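Local atomic coordinates of transcriptional regulator (Enterococcus faecalis, PDB entry 3QFI), a protein that is of undetermined function but, as a putative transcriptional regulator of the LytR-CpsA-Psr family, is built round a mixed beta sheet covered by helices. Residues Val47-Pro52 / Lys261-Lys266; Ala14-Gln19 / Ile103-Ser108; Ile180-Met185 / Lys225-Glu230; Ile60-Asp65 / Gln96-Ile101; Ile138-Gly143 / Gly152-Arg157. One frame throughout, in Å; residues are numbered along the deposited sequence.

Contact 1 of 5, residues Val47-Pro52 / Lys261-Lys266; sequences VVTINP and KQLGLK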
# COMPACT_ATOMS: atom_id res chain seq x y z
N VAL A 47 -1.96 1.60 0.15
CA VAL A 47 -2.63 2.85 0.46
C VAL A 47 -2.90 2.91 1.95
O VAL A 47 -3.34 1.93 2.55
CB VAL A 47 -3.97 3.01 -0.28
CG1 VAL A 47 -4.62 4.32 0.13
CG2 VAL A 47 -3.74 2.98 -1.78
N VAL A 48 -2.63 4.07 2.55
CA VAL A 48 -2.84 4.26 3.98
C VAL A 48 -3.68 5.50 4.22
O VAL A 48 -3.47 6.53 3.56
CB VAL A 48 -1.49 4.41 4.74
CG1 VAL A 48 -1.73 4.73 6.21
CG2 VAL A 48 -0.68 3.15 4.61
N THR A 49 -4.65 5.41 5.13
CA THR A 49 -5.47 6.57 5.46
C THR A 49 -5.21 6.96 6.91
O THR A 49 -5.31 6.14 7.82
CB THR A 49 -7.00 6.31 5.28
OG1 THR A 49 -7.39 5.14 6.01
CG2 THR A 49 -7.34 6.15 3.80
N ILE A 50 -4.83 8.22 7.10
CA ILE A 50 -4.53 8.74 8.43
C ILE A 50 -5.76 9.53 8.87
O ILE A 50 -6.08 10.57 8.29
CB ILE A 50 -3.28 9.65 8.37
CG1 ILE A 50 -2.17 8.96 7.57
CG2 ILE A 50 -2.76 9.96 9.78
CD1 ILE A 50 -1.74 7.63 8.13
N ASN A 51 -6.45 9.02 9.89
CA ASN A 51 -7.64 9.69 10.42
C ASN A 51 -7.53 9.87 11.93
O ASN A 51 -7.94 9.01 12.70
CB ASN A 51 -8.91 8.90 10.11
CG ASN A 51 -10.16 9.59 10.64
OD1 ASN A 51 -10.45 10.74 10.28
ND2 ASN A 51 -10.89 8.90 11.50
N PRO A 52 -6.97 11.00 12.37
CA PRO A 52 -6.81 11.27 13.79
C PRO A 52 -8.15 11.44 14.52
O PRO A 52 -8.23 11.21 15.71
CB PRO A 52 -5.96 12.53 13.82
CG PRO A 52 -6.38 13.24 12.56
CD PRO A 52 -6.44 12.12 11.56
N LYS A 261 -14.98 7.32 4.26
CA LYS A 261 -15.35 7.86 5.57
C LYS A 261 -14.11 8.14 6.43
O LYS A 261 -14.09 9.07 7.24
CB LYS A 261 -16.33 6.94 6.31
CG LYS A 261 -17.75 6.93 5.71
CD LYS A 261 -18.71 6.09 6.55
CE LYS A 261 -20.14 6.06 5.97
NZ LYS A 261 -21.11 5.37 6.89
N GLN A 262 -13.08 7.32 6.26
CA GLN A 262 -11.82 7.50 6.97
C GLN A 262 -11.29 8.91 6.67
O GLN A 262 -10.61 9.52 7.49
CB GLN A 262 -10.78 6.47 6.50
CG GLN A 262 -10.92 5.11 7.14
CD GLN A 262 -10.98 5.21 8.65
OE1 GLN A 262 -12.06 5.24 9.24
NE2 GLN A 262 -9.81 5.31 9.28
N LEU A 263 -11.61 9.41 5.48
CA LEU A 263 -11.16 10.72 5.04
C LEU A 263 -12.20 11.82 5.21
O LEU A 263 -12.16 12.84 4.53
CB LEU A 263 -10.73 10.65 3.57
CG LEU A 263 -9.59 9.67 3.28
CD1 LEU A 263 -9.43 9.54 1.78
CD2 LEU A 263 -8.27 10.17 3.91
N GLY A 264 -13.14 11.60 6.13
CA GLY A 264 -14.17 12.58 6.38
C GLY A 264 -15.02 12.85 5.16
O GLY A 264 -15.59 13.94 5.02
N LEU A 265 -15.11 11.87 4.26
CA LEU A 265 -15.91 12.03 3.05
C LEU A 265 -17.22 11.28 3.22
O LEU A 265 -17.35 10.41 4.08
CB LEU A 265 -15.17 11.50 1.83
CG LEU A 265 -13.87 12.23 1.50
CD1 LEU A 265 -13.16 11.52 0.37
CD2 LEU A 265 -14.18 13.68 1.12
N LYS A 266 -18.19 11.61 2.37
CA LYS A 266 -19.49 10.98 2.43
C LYS A 266 -19.61 9.83 1.44
O LYS A 266 -18.75 9.64 0.57
CB LYS A 266 -20.60 12.02 2.18
CG LYS A 266 -20.74 13.09 3.28
CD LYS A 266 -21.70 14.21 2.85
CE LYS A 266 -22.01 15.20 3.99
NZ LYS A 266 -20.83 15.98 4.45

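Contact 2 of 5, residues Ala14-Gln19 / Ile103-Ser108; sequences ANIDAQ and IHHYVS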
# COMPACT_ATOMS: atom_id res chain seq x y z
N ALA A 14 -5.77 18.34 1.31
CA ALA A 14 -5.88 18.03 2.73
C ALA A 14 -5.01 18.99 3.56
O ALA A 14 -3.81 19.08 3.33
CB ALA A 14 -5.46 16.59 2.98
N ASN A 15 -5.60 19.70 4.51
CA ASN A 15 -4.83 20.64 5.33
C ASN A 15 -4.13 19.90 6.48
O ASN A 15 -4.73 19.65 7.51
CB ASN A 15 -5.74 21.73 5.90
CG ASN A 15 -4.96 22.85 6.59
OD1 ASN A 15 -5.48 23.96 6.79
ND2 ASN A 15 -3.71 22.57 6.96
N ILE A 16 -2.86 19.57 6.29
CA ILE A 16 -2.11 18.84 7.31
C ILE A 16 -1.92 19.65 8.58
O ILE A 16 -1.86 19.10 9.68
CB ILE A 16 -0.73 18.41 6.80
CG1 ILE A 16 -0.91 17.38 5.69
CG2 ILE A 16 0.08 17.81 7.93
CD1 ILE A 16 0.39 16.90 5.10
N ASP A 17 -1.79 20.96 8.39
CA ASP A 17 -1.62 21.87 9.50
C ASP A 17 -2.83 21.74 10.43
O ASP A 17 -2.67 21.71 11.65
CB ASP A 17 -1.45 23.29 8.95
CG ASP A 17 -1.28 24.32 10.04
OD1 ASP A 17 -2.32 24.79 10.57
OD2 ASP A 17 -0.12 24.65 10.36
N ALA A 18 -4.03 21.64 9.88
CA ALA A 18 -5.23 21.51 10.72
C ALA A 18 -5.53 20.04 11.09
O ALA A 18 -6.64 19.71 11.51
CB ALA A 18 -6.43 22.14 10.01
N GLN A 19 -4.52 19.19 10.95
CA GLN A 19 -4.64 17.77 11.24
C GLN A 19 -5.92 17.24 10.60
O GLN A 19 -6.78 16.61 11.23
CB GLN A 19 -4.63 17.50 12.74
CG GLN A 19 -5.93 17.82 13.46
CD GLN A 19 -6.15 16.95 14.68
OE1 GLN A 19 -7.26 16.86 15.20
NE2 GLN A 19 -5.08 16.30 15.16
N ILE A 103 -5.85 10.79 -3.42
CA ILE A 103 -4.54 10.38 -2.94
C ILE A 103 -3.81 11.68 -2.73
O ILE A 103 -3.31 12.27 -3.70
CB ILE A 103 -3.75 9.57 -3.98
CG1 ILE A 103 -4.45 8.25 -4.29
CG2 ILE A 103 -2.34 9.31 -3.46
CD1 ILE A 103 -4.58 7.33 -3.08
N HIS A 104 -3.74 12.15 -1.49
CA HIS A 104 -3.09 13.41 -1.19
C HIS A 104 -1.59 13.41 -1.35
O HIS A 104 -1.00 14.40 -1.80
CB HIS A 104 -3.42 13.81 0.23
CG HIS A 104 -4.89 13.89 0.48
ND1 HIS A 104 -5.55 13.02 1.31
CD2 HIS A 104 -5.83 14.69 -0.06
CE1 HIS A 104 -6.84 13.28 1.29
NE2 HIS A 104 -7.04 14.30 0.46
N HIS A 105 -0.97 12.30 -0.99
CA HIS A 105 0.47 12.18 -1.06
C HIS A 105 0.90 10.80 -1.53
O HIS A 105 0.15 9.82 -1.42
CB HIS A 105 1.06 12.45 0.32
CG HIS A 105 0.79 13.82 0.84
ND1 HIS A 105 1.37 14.95 0.29
CD2 HIS A 105 0.04 14.26 1.88
CE1 HIS A 105 0.98 16.01 0.97
NE2 HIS A 105 0.18 15.62 1.94
N TYR A 106 2.13 10.72 -2.03
CA TYR A 106 2.66 9.45 -2.48
C TYR A 106 4.12 9.34 -2.06
O TYR A 106 4.76 10.34 -1.71
CB TYR A 106 2.58 9.34 -4.00
CG TYR A 106 3.68 10.07 -4.72
CD1 TYR A 106 3.60 11.44 -4.98
CD2 TYR A 106 4.83 9.39 -5.13
CE1 TYR A 106 4.65 12.12 -5.64
CE2 TYR A 106 5.87 10.05 -5.78
CZ TYR A 106 5.78 11.40 -6.03
OH TYR A 106 6.83 12.02 -6.68
N VAL A 107 4.65 8.12 -2.09
CA VAL A 107 6.04 7.87 -1.77
C VAL A 107 6.54 6.65 -2.56
O VAL A 107 5.88 5.62 -2.59
CB VAL A 107 6.27 7.64 -0.24
CG1 VAL A 107 5.27 6.67 0.28
CG2 VAL A 107 7.69 7.13 0.02
N SER A 108 7.68 6.82 -3.23
CA SER A 108 8.31 5.76 -4.01
C SER A 108 9.61 5.42 -3.30
O SER A 108 10.45 6.30 -3.08
CB SER A 108 8.66 6.22 -5.42
OG SER A 108 7.52 6.33 -6.25

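Contact 3 of 5, residues Ile180-Met185 / Lys225-Glu230; sequences IVRKVM and KTIDSE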
# COMPACT_ATOMS: atom_id res chain seq x y z
N ILE A 180 7.59 -0.21 10.75
CA ILE A 180 8.43 0.92 10.39
C ILE A 180 7.77 2.20 10.88
O ILE A 180 8.29 2.91 11.75
CB ILE A 180 8.65 1.01 8.86
CG1 ILE A 180 9.45 -0.20 8.38
CG2 ILE A 180 9.42 2.28 8.50
CD1 ILE A 180 10.85 -0.26 8.95
N VAL A 181 6.61 2.49 10.31
CA VAL A 181 5.86 3.67 10.68
C VAL A 181 5.74 3.83 12.17
O VAL A 181 5.90 4.93 12.71
CB VAL A 181 4.45 3.61 10.10
CG1 VAL A 181 3.60 4.73 10.67
CG2 VAL A 181 4.53 3.70 8.58
N ARG A 182 5.47 2.71 12.84
CA ARG A 182 5.33 2.72 14.29
C ARG A 182 6.61 3.24 14.95
O ARG A 182 6.55 4.05 15.86
CB ARG A 182 5.02 1.30 14.77
CG ARG A 182 4.32 1.24 16.10
CD ARG A 182 2.82 1.08 15.93
NE ARG A 182 2.12 1.33 17.19
CZ ARG A 182 0.82 1.12 17.39
NH1 ARG A 182 0.28 1.38 18.58
NH2 ARG A 182 0.07 0.62 16.41
N LYS A 183 7.75 2.76 14.46
CA LYS A 183 9.06 3.15 14.97
C LYS A 183 9.38 4.60 14.59
O LYS A 183 9.75 5.41 15.45
CB LYS A 183 10.13 2.23 14.38
CG LYS A 183 11.49 2.32 15.04
CD LYS A 183 11.49 1.65 16.40
CE LYS A 183 10.93 0.24 16.32
NZ LYS A 183 11.68 -0.59 15.33
N VAL A 184 9.25 4.93 13.31
CA VAL A 184 9.54 6.28 12.85
C VAL A 184 8.73 7.31 13.63
O VAL A 184 9.13 8.47 13.72
CB VAL A 184 9.23 6.47 11.34
CG1 VAL A 184 9.64 7.86 10.90
CG2 VAL A 184 9.96 5.42 10.50
N MET A 185 7.60 6.89 14.19
CA MET A 185 6.74 7.79 14.96
C MET A 185 6.82 7.53 16.46
O MET A 185 6.07 8.12 17.24
CB MET A 185 5.27 7.64 14.52
CG MET A 185 4.99 7.91 13.05
SD MET A 185 5.02 9.65 12.60
CE MET A 185 3.43 10.14 13.17
N LYS A 225 -2.27 5.17 16.78
CA LYS A 225 -2.49 4.36 17.98
C LYS A 225 -3.00 2.99 17.57
O LYS A 225 -2.80 2.01 18.29
CB LYS A 225 -3.52 5.02 18.91
CG LYS A 225 -2.96 6.15 19.78
CD LYS A 225 -4.01 6.67 20.76
CE LYS A 225 -3.43 7.69 21.74
NZ LYS A 225 -4.40 8.08 22.81
N THR A 226 -3.64 2.92 16.42
CA THR A 226 -4.20 1.67 15.93
C THR A 226 -4.11 1.66 14.41
O THR A 226 -4.69 2.51 13.74
CB THR A 226 -5.68 1.52 16.33
OG1 THR A 226 -5.84 1.89 17.71
CG2 THR A 226 -6.14 0.09 16.13
N ILE A 227 -3.39 0.68 13.87
CA ILE A 227 -3.23 0.54 12.44
C ILE A 227 -4.09 -0.64 11.95
O ILE A 227 -3.71 -1.79 12.12
CB ILE A 227 -1.76 0.25 12.08
CG1 ILE A 227 -0.83 1.16 12.90
CG2 ILE A 227 -1.54 0.45 10.59
CD1 ILE A 227 -1.07 2.64 12.73
N ASP A 228 -5.24 -0.35 11.35
CA ASP A 228 -6.14 -1.41 10.85
C ASP A 228 -5.83 -1.76 9.38
O ASP A 228 -5.14 -1.01 8.69
CB ASP A 228 -7.60 -0.96 10.98
CG ASP A 228 -8.59 -2.12 10.92
OD1 ASP A 228 -9.73 -1.90 10.48
OD2 ASP A 228 -8.23 -3.25 11.34
N SER A 229 -6.33 -2.90 8.91
CA SER A 229 -6.10 -3.33 7.53
C SER A 229 -7.42 -3.48 6.77
O SER A 229 -8.49 -3.41 7.35
CB SER A 229 -5.36 -4.67 7.49
OG SER A 229 -4.10 -4.59 8.14
N GLU A 230 -7.32 -3.69 5.46
CA GLU A 230 -8.48 -3.86 4.61
C GLU A 230 -8.10 -4.69 3.39
O GLU A 230 -7.13 -4.37 2.70
CB GLU A 230 -9.01 -2.51 4.14
CG GLU A 230 -9.92 -1.82 5.13
CD GLU A 230 -11.35 -1.72 4.63
OE1 GLU A 230 -12.23 -1.28 5.41
OE2 GLU A 230 -11.61 -2.08 3.46

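Contact 4 of 5, residues Ile60-Asp65 / Gln96-Ile101; sequences ISLDRD and QELLDI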
# COMPACT_ATOMS: atom_id res chain seq x y z
N ILE A 60 -3.93 -0.59 2.97
CA ILE A 60 -4.67 -1.26 1.92
C ILE A 60 -3.70 -1.76 0.86
O ILE A 60 -3.09 -0.98 0.15
CB ILE A 60 -5.70 -0.27 1.28
CG1 ILE A 60 -7.12 -0.79 1.47
CG2 ILE A 60 -5.45 -0.12 -0.20
CD1 ILE A 60 -7.42 -2.07 0.72
N SER A 61 -3.54 -3.07 0.80
CA SER A 61 -2.68 -3.68 -0.18
C SER A 61 -3.45 -3.77 -1.49
O SER A 61 -4.64 -4.14 -1.49
CB SER A 61 -2.32 -5.10 0.24
OG SER A 61 -1.51 -5.12 1.40
N LEU A 62 -2.80 -3.44 -2.60
CA LEU A 62 -3.45 -3.56 -3.91
C LEU A 62 -2.73 -4.64 -4.70
O LEU A 62 -1.54 -4.52 -5.00
CB LEU A 62 -3.39 -2.23 -4.66
CG LEU A 62 -4.21 -1.11 -4.01
CD1 LEU A 62 -3.82 0.24 -4.58
CD2 LEU A 62 -5.68 -1.40 -4.22
N ASP A 63 -3.44 -5.71 -5.04
CA ASP A 63 -2.86 -6.80 -5.82
C ASP A 63 -2.53 -6.28 -7.21
O ASP A 63 -3.29 -5.51 -7.78
CB ASP A 63 -3.86 -7.97 -5.92
CG ASP A 63 -3.25 -9.19 -6.59
OD1 ASP A 63 -2.85 -9.12 -7.77
OD2 ASP A 63 -3.19 -10.25 -5.92
N ARG A 64 -1.39 -6.70 -7.75
CA ARG A 64 -0.95 -6.26 -9.07
C ARG A 64 -1.81 -6.81 -10.20
O ARG A 64 -1.84 -6.25 -11.30
CB ARG A 64 0.52 -6.68 -9.29
CG ARG A 64 0.76 -8.19 -9.38
CD ARG A 64 2.25 -8.54 -9.56
NE ARG A 64 3.03 -8.14 -8.39
CZ ARG A 64 4.33 -8.36 -8.22
NH1 ARG A 64 5.06 -8.99 -9.14
NH2 ARG A 64 4.92 -7.96 -7.09
N ASP A 65 -2.50 -7.91 -9.95
CA ASP A 65 -3.33 -8.49 -10.99
C ASP A 65 -4.74 -7.91 -11.04
O ASP A 65 -5.58 -8.36 -11.82
CB ASP A 65 -3.39 -10.01 -10.80
CG ASP A 65 -2.01 -10.65 -10.86
OD1 ASP A 65 -1.75 -11.58 -10.05
OD2 ASP A 65 -1.19 -10.23 -11.71
N GLN A 96 -6.65 6.31 -7.59
CA GLN A 96 -7.67 7.29 -7.16
C GLN A 96 -9.04 6.98 -7.73
O GLN A 96 -10.06 7.35 -7.14
CB GLN A 96 -7.31 8.73 -7.59
CG GLN A 96 -6.37 9.53 -6.67
CD GLN A 96 -6.35 11.04 -6.98
OE1 GLN A 96 -6.29 11.45 -8.14
NE2 GLN A 96 -6.37 11.86 -5.93
N GLU A 97 -9.08 6.32 -8.88
CA GLU A 97 -10.34 5.93 -9.51
C GLU A 97 -10.81 4.59 -8.95
O GLU A 97 -12.00 4.37 -8.77
CB GLU A 97 -10.18 5.82 -11.04
CG GLU A 97 -10.26 7.15 -11.81
CD GLU A 97 -11.63 7.84 -11.71
OE1 GLU A 97 -11.92 8.44 -10.65
OE2 GLU A 97 -12.40 7.78 -12.69
N LEU A 98 -9.86 3.70 -8.67
CA LEU A 98 -10.17 2.39 -8.14
C LEU A 98 -10.79 2.47 -6.74
O LEU A 98 -11.82 1.87 -6.48
CB LEU A 98 -8.90 1.52 -8.08
CG LEU A 98 -9.01 0.13 -7.43
CD1 LEU A 98 -10.09 -0.68 -8.13
CD2 LEU A 98 -7.68 -0.59 -7.53
N LEU A 99 -10.17 3.24 -5.86
CA LEU A 99 -10.66 3.37 -4.50
C LEU A 99 -11.64 4.51 -4.33
O LEU A 99 -12.18 4.74 -3.25
CB LEU A 99 -9.48 3.58 -3.55
CG LEU A 99 -8.38 2.54 -3.70
CD1 LEU A 99 -7.22 2.90 -2.78
CD2 LEU A 99 -8.92 1.15 -3.37
N ASP A 100 -11.88 5.23 -5.41
CA ASP A 100 -12.78 6.37 -5.40
C ASP A 100 -12.45 7.30 -4.25
O ASP A 100 -13.34 7.75 -3.53
CB ASP A 100 -14.24 5.94 -5.29
CG ASP A 100 -15.20 7.11 -5.49
OD1 ASP A 100 -15.03 7.87 -6.47
OD2 ASP A 100 -16.12 7.28 -4.66
N ILE A 101 -11.16 7.57 -4.07
CA ILE A 101 -10.72 8.48 -3.02
C ILE A 101 -9.60 9.35 -3.52
O ILE A 101 -8.98 9.08 -4.53
CB ILE A 101 -10.19 7.74 -1.74
CG1 ILE A 101 -9.03 6.82 -2.10
CG2 ILE A 101 -11.32 6.97 -1.07
CD1 ILE A 101 -8.27 6.34 -0.88

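Contact 5 of 5, residues Ile138-Gly143 / Gly152-Arg157; sequences ITVPAG and GLAYAR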
# COMPACT_ATOMS: atom_id res chain seq x y z
N ILE A 138 19.75 -15.48 1.40
CA ILE A 138 19.45 -14.90 2.70
C ILE A 138 18.45 -15.77 3.46
O ILE A 138 17.51 -16.30 2.88
CB ILE A 138 18.87 -13.47 2.54
CG1 ILE A 138 19.88 -12.59 1.81
CG2 ILE A 138 18.53 -12.87 3.90
CD1 ILE A 138 19.48 -11.15 1.70
N THR A 139 18.67 -15.92 4.77
CA THR A 139 17.77 -16.73 5.57
C THR A 139 17.12 -15.92 6.67
O THR A 139 17.79 -15.19 7.40
CB THR A 139 18.51 -17.95 6.20
OG1 THR A 139 18.92 -18.85 5.17
CG2 THR A 139 17.59 -18.69 7.17
N VAL A 140 15.80 -16.04 6.78
CA VAL A 140 15.01 -15.34 7.79
C VAL A 140 14.51 -16.38 8.78
O VAL A 140 13.71 -17.25 8.42
CB VAL A 140 13.80 -14.62 7.15
CG1 VAL A 140 13.15 -13.69 8.16
CG2 VAL A 140 14.22 -13.86 5.91
N PRO A 141 14.97 -16.32 10.04
CA PRO A 141 14.54 -17.28 11.06
C PRO A 141 13.04 -17.26 11.33
O PRO A 141 12.34 -16.33 10.93
CB PRO A 141 15.35 -16.87 12.28
CG PRO A 141 15.49 -15.39 12.10
CD PRO A 141 15.84 -15.30 10.63
N ALA A 142 12.55 -18.29 12.02
CA ALA A 142 11.13 -18.39 12.35
C ALA A 142 10.85 -17.89 13.77
O ALA A 142 11.75 -17.82 14.60
CB ALA A 142 10.67 -19.83 12.20
N GLY A 143 9.59 -17.54 14.03
CA GLY A 143 9.23 -17.05 15.34
C GLY A 143 9.56 -15.58 15.55
O GLY A 143 9.98 -14.91 14.61
N GLY A 152 15.38 -7.87 6.12
CA GLY A 152 14.11 -7.17 6.08
C GLY A 152 13.55 -7.26 4.67
O GLY A 152 12.36 -7.49 4.49
N LEU A 153 14.40 -7.10 3.66
CA LEU A 153 13.93 -7.20 2.29
C LEU A 153 13.42 -8.58 1.95
O LEU A 153 12.43 -8.73 1.24
CB LEU A 153 15.03 -6.84 1.29
CG LEU A 153 15.26 -5.36 1.04
CD1 LEU A 153 16.18 -5.21 -0.17
CD2 LEU A 153 13.91 -4.66 0.78
N ALA A 154 14.11 -9.60 2.45
CA ALA A 154 13.69 -10.97 2.17
C ALA A 154 12.31 -11.26 2.74
O ALA A 154 11.46 -11.82 2.05
CB ALA A 154 14.72 -11.95 2.73
N TYR A 155 12.08 -10.85 3.98
CA TYR A 155 10.80 -11.05 4.66
C TYR A 155 9.66 -10.38 3.91
O TYR A 155 8.53 -10.88 3.87
CB TYR A 155 10.86 -10.51 6.09
CG TYR A 155 9.62 -10.79 6.91
CD1 TYR A 155 9.32 -12.08 7.35
CD2 TYR A 155 8.69 -9.77 7.19
CE1 TYR A 155 8.14 -12.36 8.04
CE2 TYR A 155 7.49 -10.04 7.89
CZ TYR A 155 7.23 -11.35 8.30
OH TYR A 155 6.06 -11.66 8.92
N ALA A 156 9.94 -9.22 3.32
CA ALA A 156 8.94 -8.47 2.58
C ALA A 156 8.74 -9.06 1.19
O ALA A 156 7.63 -9.06 0.67
CB ALA A 156 9.38 -7.01 2.47
N ARG A 157 9.82 -9.56 0.60
CA ARG A 157 9.76 -10.15 -0.73
C ARG A 157 9.92 -11.66 -0.64
O ARG A 157 11.00 -12.15 -0.31
CB ARG A 157 10.87 -9.56 -1.61
CG ARG A 157 10.78 -9.95 -3.07
CD ARG A 157 11.93 -9.35 -3.87
NE ARG A 157 11.75 -9.50 -5.32
CZ ARG A 157 11.58 -10.67 -5.94
NH1 ARG A 157 11.57 -11.80 -5.25
NH2 ARG A 157 11.42 -10.70 -7.25

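Contact 1 of 5, residues Val47-Pro52 / Lys261-Lys266
Gln-262 and Leu-263, where a Schellman motif closes helix 249-262, pack on Thr-49 and Asn-51 of strand 44-51, which lies inside the mixed sheet. All four residues are buried, and the two segments hide 243 Å² between them. Thr-49 and Asn-51, two apart on the strand, direct their CB atoms at the helix end, whereas that of the intervening Ile-50 points away from it. The hydroxyl of Thr-49 stands between its backbone N and carbonyl carbon (chi1 54°), which brings OG1 to 3.7 Å from CB of Gln-262; the two side chains cross at about a right angle. This placement also puts the methyl CG2 of Thr-49 beside the backbone N, where it meets CD2 of Leu-263 at 4.1 Å. Asn-51 extends with CG anti to its own N (chi1 -179°) and brings its amide up to the backbone carbonyl of Gln-262. Its OD1 is modelled 3.0 Å from O of Gln-262; whether the pair is hydrogen-bonded is left open. Thr-58 of strand 56-62 and Glu-54 also touch Gln-262. In the Schellman motif N of Leu-265 is directed to O of Arg-260. Gly-264 takes the C-prime position with a positive phi, and its N bonds to O of Lys-261 at 2.9 Å.

Contact 2 of 5, residues Ala14-Gln19 / Ile103-Ser108
The imidazole of His-104 carries the methyl of Ala-14 over the centre of one face, a CH-pi contact between the N-terminal loop and the residue just before strand 105-109, which lies between strands 204-206 and 22-28 of the mixed sheet. CB of Ala-14 lies 3.6 Å from the centroid of the His-104 ring and only 10° off its normal. All five ring atoms are consequently at similar range, from 3.6 Å for CD2 of His-104 to 4.0 Å for its CE1, both measured to CB of Ala-14. The ring's ND1 is hydrogen-bonded to the backbone N of Ser-23 on strand 22-28, which restricts how the imidazole can turn beneath the methyl. The second ring, His-105, is met obliquely: CD1 of Ile-16 approaches its NE2 to 3.4 Å, the two side chains coming from opposite directions. An extended chain in Ile-16 (chi2 180°) carries CD1 across to the ring, although CB does not face it. Helix 210-216 also packs against Ile-16, through Asp-212, Asp-215 and Ile-216. From Ile-16 to Gln-19 the loop makes a type I beta turn, in which N of Gln-19 donates to O of Ile-16 at 2.9 Å.

Contact 3 of 5, residues Ile180-Met185 / Lys225-Glu230
Arg-182 reaches from helix 166-184 to the backbone carbonyl of Lys-225, just ahead of strand 227-230, and this is the one clear hydrogen bond between the two segments. NH1 of Arg-182 lies 3.2 Å from O of Lys-225, and the N-H...O angle of 144° marks a bent bond. The donor stands above the carbonyl plane, 56° out of it, and therefore does not lie on a lone pair. The oxygen sits at the guanidinium edge but tilted somewhat from its plane. The neighbouring NH2 of Arg-182 is 3.7 Å from CG1 of Ile-227, so one amino group serves the polar contact while the other rests on aliphatic carbon. Arg-182 and Ile-227 run alongside one another, pointing opposite ways. CB of Arg-182 does not face the strand; the reach comes from the bend in its chain at chi2 (97°), after which the chain runs out extended.

The next shell places the two backbones. Thr-226 and Asp-228 make backbone hydrogen bonds with Ser-57, and Asp-228 also with Met-59, which attaches strand 227-230, an outermost strand of the sheet, alongside the parallel strand 56-62. Ile-227 packs on Met-59 and on Glu-178 of helix 166-184. On the helical side, N of Val-184 bonds to O of Ile-180 at 2.7 Å and N of Met-185 to O of Val-181 at 3.0 Å, so Arg-182 lies in the last full turn. With a neutral carbonyl as acceptor and the arginine exposed, the bond is consistent with a polar tie at the surface between helix 166-184 and the approach to strand 227-230.

Contact 4 of 5, residues Ile60-Asp65 / Gln96-Ile101
Leu-62 and Leu-98 lie side by side but point in opposed senses, one from strand 56-62, the other from helix 80-98. Their CD2 methyls meet, CD2 of Leu-62 lying 4.0 Å from CD2 of Leu-98. The two leucines are set differently on their backbones: CG of Leu-62 is anti to its carbonyl carbon (chi1 -66°), whereas CG of Leu-98 is anti to its N (chi1 175°). The same CD2 of Leu-62 also touches CD2 of Leu-99 at 4.2 Å, so a single methyl of the strand is shared by two successive residues, Leu-98 and Leu-99. Leu-99 has a second neighbour on the strand, its CD1 lying 4.3 Å from CG2 of Ile-60. The nearest CA atoms, Ile-60 with Leu-99 and Leu-62 with Leu-98, are each 9.9 Å apart, a spacing bridged wholly by side chains; no hydrogen bond joins the segments.

Val-47 of strand 44-51 also packs against Ile-60, Leu-62 and Leu-99, while Leu-79, Leu-232 and Leu-247 add further aliphatic surface. Between Ile-60 and Leu-62, Ser-61 faces elsewhere, its OG bonded to NH1 of Arg-174 on helix 166-184. One strand therefore presents isoleucine and leucine to helix 80-98 and serine to another helix, the layering of an alpha/beta fold in which helices cover both faces of a central sheet.

Contact 5 of 5, residues Ile138-Gly143 / Gly152-Arg157
Ala-154 and Tyr-155, which meet Ile-138 and Val-140, are bracketed by the shortest polar bond within these segments, from N of Arg-157 to O of Leu-153 at 2.8 Å. A second helical bond, N of Ala-156 to O of Gly-152 at 3.2 Å, lies in the same turn. The contact itself is apolar. CB of Ala-154 is touched by two methyls: CG2 of Val-140 at 3.7 Å and CG2 of Ile-138 at 4.1 Å. Ile-138 and Val-140, two residues apart, both direct their CB atoms at the helix, whereas that of Thr-139 between them points away. In fold terms, the loop joining strands 124-128 and 145-147 lies against the short helix 150-156 that soon follows it in the chain.

Val-140 divides its two methyls between neighbouring helical residues. With CG1 anti to the backbone N (chi1 -169°), CG2 falls beside that N and turns to Ala-154, while CG1 comes obliquely to the Tyr-155 ring, 4.2 Å from CD1 of that residue. Asn-128 and Leu-147 touch both Val-140 and Tyr-155, tying the pair to the adjoining strands. OH of Tyr-155 is hydrogen-bonded to OE2 of Glu-175 on helix 166-184. Separately, its backbone O accepts from NH1 of Arg-172 on the same helix.

Contacts 1 to 4 all reach the six-stranded mixed sheet, and contact 5 stands apart, its centre about 32 Å from that of contact 1 and about 20 Å from that of contact 3. Contacts 1 and 4 are the most closely joined: N of Val-47 lies 2.8 Å from O of Ile-60, probably a hydrogen bond between adjacent antiparallel strands, and CD1 of Leu-263 packs 4.0 Å from CB of Ile-101. Contact 2 touches contact 1 where CG of Pro-52 lies 3.6 Å from O of Gln-19. Contact 3 brings in strand 227-230, the neighbour of strand 56-62. Helix 166-184 follows the helix of contact 5 and carries Arg-182 of contact 3.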